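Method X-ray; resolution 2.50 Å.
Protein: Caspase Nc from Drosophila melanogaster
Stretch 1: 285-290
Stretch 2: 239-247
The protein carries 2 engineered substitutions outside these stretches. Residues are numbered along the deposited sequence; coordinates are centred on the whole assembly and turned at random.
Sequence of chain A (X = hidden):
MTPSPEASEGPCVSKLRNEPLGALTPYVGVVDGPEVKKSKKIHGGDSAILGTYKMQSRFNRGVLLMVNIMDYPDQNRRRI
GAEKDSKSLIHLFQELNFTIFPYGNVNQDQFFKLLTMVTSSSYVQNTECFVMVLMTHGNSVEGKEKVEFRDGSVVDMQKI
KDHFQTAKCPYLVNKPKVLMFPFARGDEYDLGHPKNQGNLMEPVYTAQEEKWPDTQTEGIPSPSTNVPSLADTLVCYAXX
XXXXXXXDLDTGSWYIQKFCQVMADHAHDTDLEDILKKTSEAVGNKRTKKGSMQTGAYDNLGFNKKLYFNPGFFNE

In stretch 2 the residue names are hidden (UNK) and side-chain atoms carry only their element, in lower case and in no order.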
# COMPACT_ATOMS: atom_id res chain seq x y z
N ASN A 285 3.66 12.88 15.22
CA ASN A 285 3.87 13.24 16.62
C ASN A 285 4.92 12.31 17.24
O ASN A 285 4.57 11.29 17.83
CB ASN A 285 2.56 13.13 17.40
CG ASN A 285 2.69 13.60 18.84
OD1 ASN A 285 1.76 13.47 19.63
ND2 ASN A 285 3.85 14.16 19.18
N LYS A 286 6.19 12.67 17.09
CA LYS A 286 7.26 11.86 17.65
C LYS A 286 8.62 12.56 17.62
O LYS A 286 8.73 13.74 17.93
CB LYS A 286 7.35 10.52 16.91
CG LYS A 286 7.74 10.65 15.45
CD LYS A 286 7.96 9.28 14.83
CE LYS A 286 9.02 8.49 15.58
NZ LYS A 286 10.35 9.15 15.57
N ARG A 287 9.65 11.80 17.24
CA ARG A 287 11.01 12.31 17.19
C ARG A 287 11.66 12.21 15.80
O ARG A 287 11.15 11.54 14.91
CB ARG A 287 11.87 11.54 18.20
CG ARG A 287 11.73 10.03 18.07
CD ARG A 287 12.39 9.29 19.22
NE ARG A 287 12.16 7.85 19.12
CZ ARG A 287 12.60 6.95 19.99
NH1 ARG A 287 13.31 7.34 21.05
NH2 ARG A 287 12.34 5.67 19.82
N THR A 288 12.79 12.90 15.65
CA THR A 288 13.57 12.93 14.41
C THR A 288 12.79 12.97 13.09
O THR A 288 13.10 12.21 12.16
CB THR A 288 14.57 11.74 14.37
OG1 THR A 288 15.36 11.82 13.18
CG2 THR A 288 13.83 10.41 14.40
N LYS A 289 11.80 13.85 13.00
CA LYS A 289 10.99 14.01 11.79
C LYS A 289 9.83 14.97 12.01
O LYS A 289 8.95 15.10 11.16
CB LYS A 289 10.44 12.65 11.32
CG LYS A 289 9.41 12.02 12.24
CD LYS A 289 8.89 10.70 11.68
CE LYS A 289 9.98 9.65 11.59
NZ LYS A 289 9.47 8.35 11.06
N LYS A 290 9.84 15.64 13.15
CA LYS A 290 8.79 16.60 13.50
C LYS A 290 9.34 18.02 13.39
O LYS A 290 9.47 18.72 14.39
CB LYS A 290 8.31 16.33 14.94
CG LYS A 290 7.06 17.10 15.35
CD LYS A 290 6.64 16.73 16.77
CE LYS A 290 5.32 17.38 17.15
NZ LYS A 290 5.39 18.87 17.12
N UNK A 239 5.97 10.90 3.47
CA UNK A 239 6.59 12.19 3.23
C UNK A 239 7.51 12.73 4.32
O UNK A 239 7.08 13.41 5.26
n UNK A 239 5.83 15.56 2.40
c UNK A 239 5.99 14.31 1.99
o UNK A 239 6.51 14.03 0.90
c UNK A 239 5.51 13.22 2.92
N UNK A 240 8.80 12.43 4.18
CA UNK A 240 9.84 12.88 5.10
C UNK A 240 11.19 12.69 4.41
O UNK A 240 11.53 11.60 3.95
o UNK A 240 8.74 12.58 7.25
c UNK A 240 9.81 12.09 6.43
c UNK A 240 11.12 12.24 7.18
N UNK A 241 11.99 13.77 4.36
CA UNK A 241 13.32 13.86 3.75
C UNK A 241 14.15 13.42 4.91
O UNK A 241 15.15 14.11 5.25
c UNK A 241 11.89 14.82 5.41
c UNK A 241 13.18 15.74 5.15
c UNK A 241 13.51 15.35 3.63
N UNK A 242 13.72 12.35 5.59
CA UNK A 242 14.51 11.89 6.73
C UNK A 242 14.52 10.40 6.51
O UNK A 242 13.57 9.90 5.81
N UNK A 243 15.50 9.68 7.04
CA UNK A 243 15.55 8.24 6.85
C UNK A 243 15.93 7.48 8.11
O UNK A 243 15.60 6.30 8.25
c UNK A 243 19.90 10.47 4.99
c UNK A 243 16.50 7.87 5.69
c UNK A 243 19.52 9.54 4.03
c UNK A 243 18.09 9.73 6.40
o UNK A 243 20.97 11.30 4.75
c UNK A 243 18.43 8.71 4.27
c UNK A 243 19.19 10.58 6.17
c UNK A 243 17.70 8.79 5.45
N UNK A 244 16.62 8.14 9.04
CA UNK A 244 17.02 7.51 10.30
C UNK A 244 16.02 7.86 11.40
O UNK A 244 15.78 9.04 11.67
c UNK A 244 18.85 7.22 12.00
c UNK A 244 19.43 7.69 9.61
c UNK A 244 18.43 7.95 10.73
N UNK A 245 15.44 6.84 12.02
CA UNK A 245 14.45 7.04 13.09
C UNK A 245 14.47 5.88 14.08
O UNK A 245 14.91 4.78 13.75
c UNK A 245 12.00 7.39 13.61
o UNK A 245 12.97 8.28 11.60
c UNK A 245 13.02 7.17 12.50
N UNK A 246 13.98 6.13 15.29
CA UNK A 246 13.90 5.11 16.33
C UNK A 246 15.27 4.48 16.60
O UNK A 246 15.36 3.32 17.00
c UNK A 246 12.55 3.03 16.95
n UNK A 246 11.66 1.79 18.53
c UNK A 246 12.85 1.28 18.26
n UNK A 246 13.41 2.01 17.31
c UNK A 246 12.89 4.04 15.89
c UNK A 246 11.45 2.89 17.72
N UNK A 247 16.33 5.26 16.38
CA UNK A 247 17.70 4.81 16.59
C UNK A 247 18.11 3.62 15.72
O UNK A 247 19.30 3.42 15.46
n UNK A 247 15.87 1.15 20.16
n UNK A 247 18.17 1.20 20.05
c UNK A 247 17.95 4.46 18.07
n UNK A 247 17.08 -0.79 20.43
c UNK A 247 18.24 2.64 19.80
c UNK A 247 17.04 0.52 20.21
c UNK A 247 17.70 2.99 18.42

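Position 239 carries four side-chain atoms: two carbons in a row, the second bonded to one oxygen and one nitrogen. That is a carboxamide one methylene from the backbone, so the residue is Asn239. It makes no contact with stretch 1.

Position 240 has a single carbon bearing one oxygen and one carbon. A beta-branched side chain with a hydroxyl and a methyl is threonine. The CA-to-CB bond of Thr240 points toward stretch 1, and its CG2 lies 4.2 Å from CB of Lys289, an apolar contact. Its hydroxyl is engaged locally: OG1 of Thr240 donates to O of Asn239 at 2.7 Å.

At position 241 three carbons close a ring onto the backbone nitrogen, which identifies Pro241; it does not reach the other stretch.

Position 242 has no side-chain atoms and is Gly242. An ideal CB built here would point toward stretch 1, yet the obstacle lies within its own stretch: it would fall 3.0 Å from CG2 of Thr240, a clash.

Position 243 shows one carbon followed by a ring of six carbons bearing an oxygen, a phenol, hence Tyr243. Its CA-to-CB bond points away from stretch 1, and no contact is made.

Position 244 consists of one carbon carrying two others, with no heteroatom: Val244. Its side chain comes nearest to stretch 1 where CB of Val244 lies 5.5 Å from OG1 of Thr288, so its direct contribution comes from the backbone. OG1 of Thr288 donates a hydrogen bond to O of Val244 at 3.2 Å.

Position 245 repeats the pattern of one carbon carrying an oxygen and a carbon, and its CA-to-CB bond points toward stretch 1. The three bonded atoms again define threonine. CG2 of Thr245 lies 3.1 Å from NZ of Lys286 and 3.6 Å from CG2 of Thr288, while its OG1 is 3.3 Å from CE of Lys289. That hydroxyl also donates a weak hydrogen bond to O of Val244 at 2.9 Å.

Position 246 has one carbon followed by a five-membered ring of three carbons and two nitrogens, an imidazole: His246. Its CD2 approaches NH2 of Arg287 at 3.6 Å, near the guanidinium plane and at its edge.

Position 247 has three carbons, a nitrogen, then a carbon carrying two more nitrogens. This guanidinium chain is Arg247, whose side chain makes no contact with stretch 1.

The contact is small, burying 328 Å² over both sides, and is centred on Thr245, which has the largest covered area, 71 Å². Its CA is 6.1 Å from CA of Thr288, close enough for their methyl groups to meet. One hydrogen bond, from Thr288 to the carbonyl of Val244, adds polar anchoring. NZ of Lys286 donates within its own stretch to O of Arg287 at 2.6 Å, so its amine has a polar partner although it lies beside the methyl of Thr245. Lys289 spans two sites, with CB near Thr240 and CE near Thr245, while Arg287 extends the contact to His246.

Stretch 2, residues 239-247: NTPGYVTHR
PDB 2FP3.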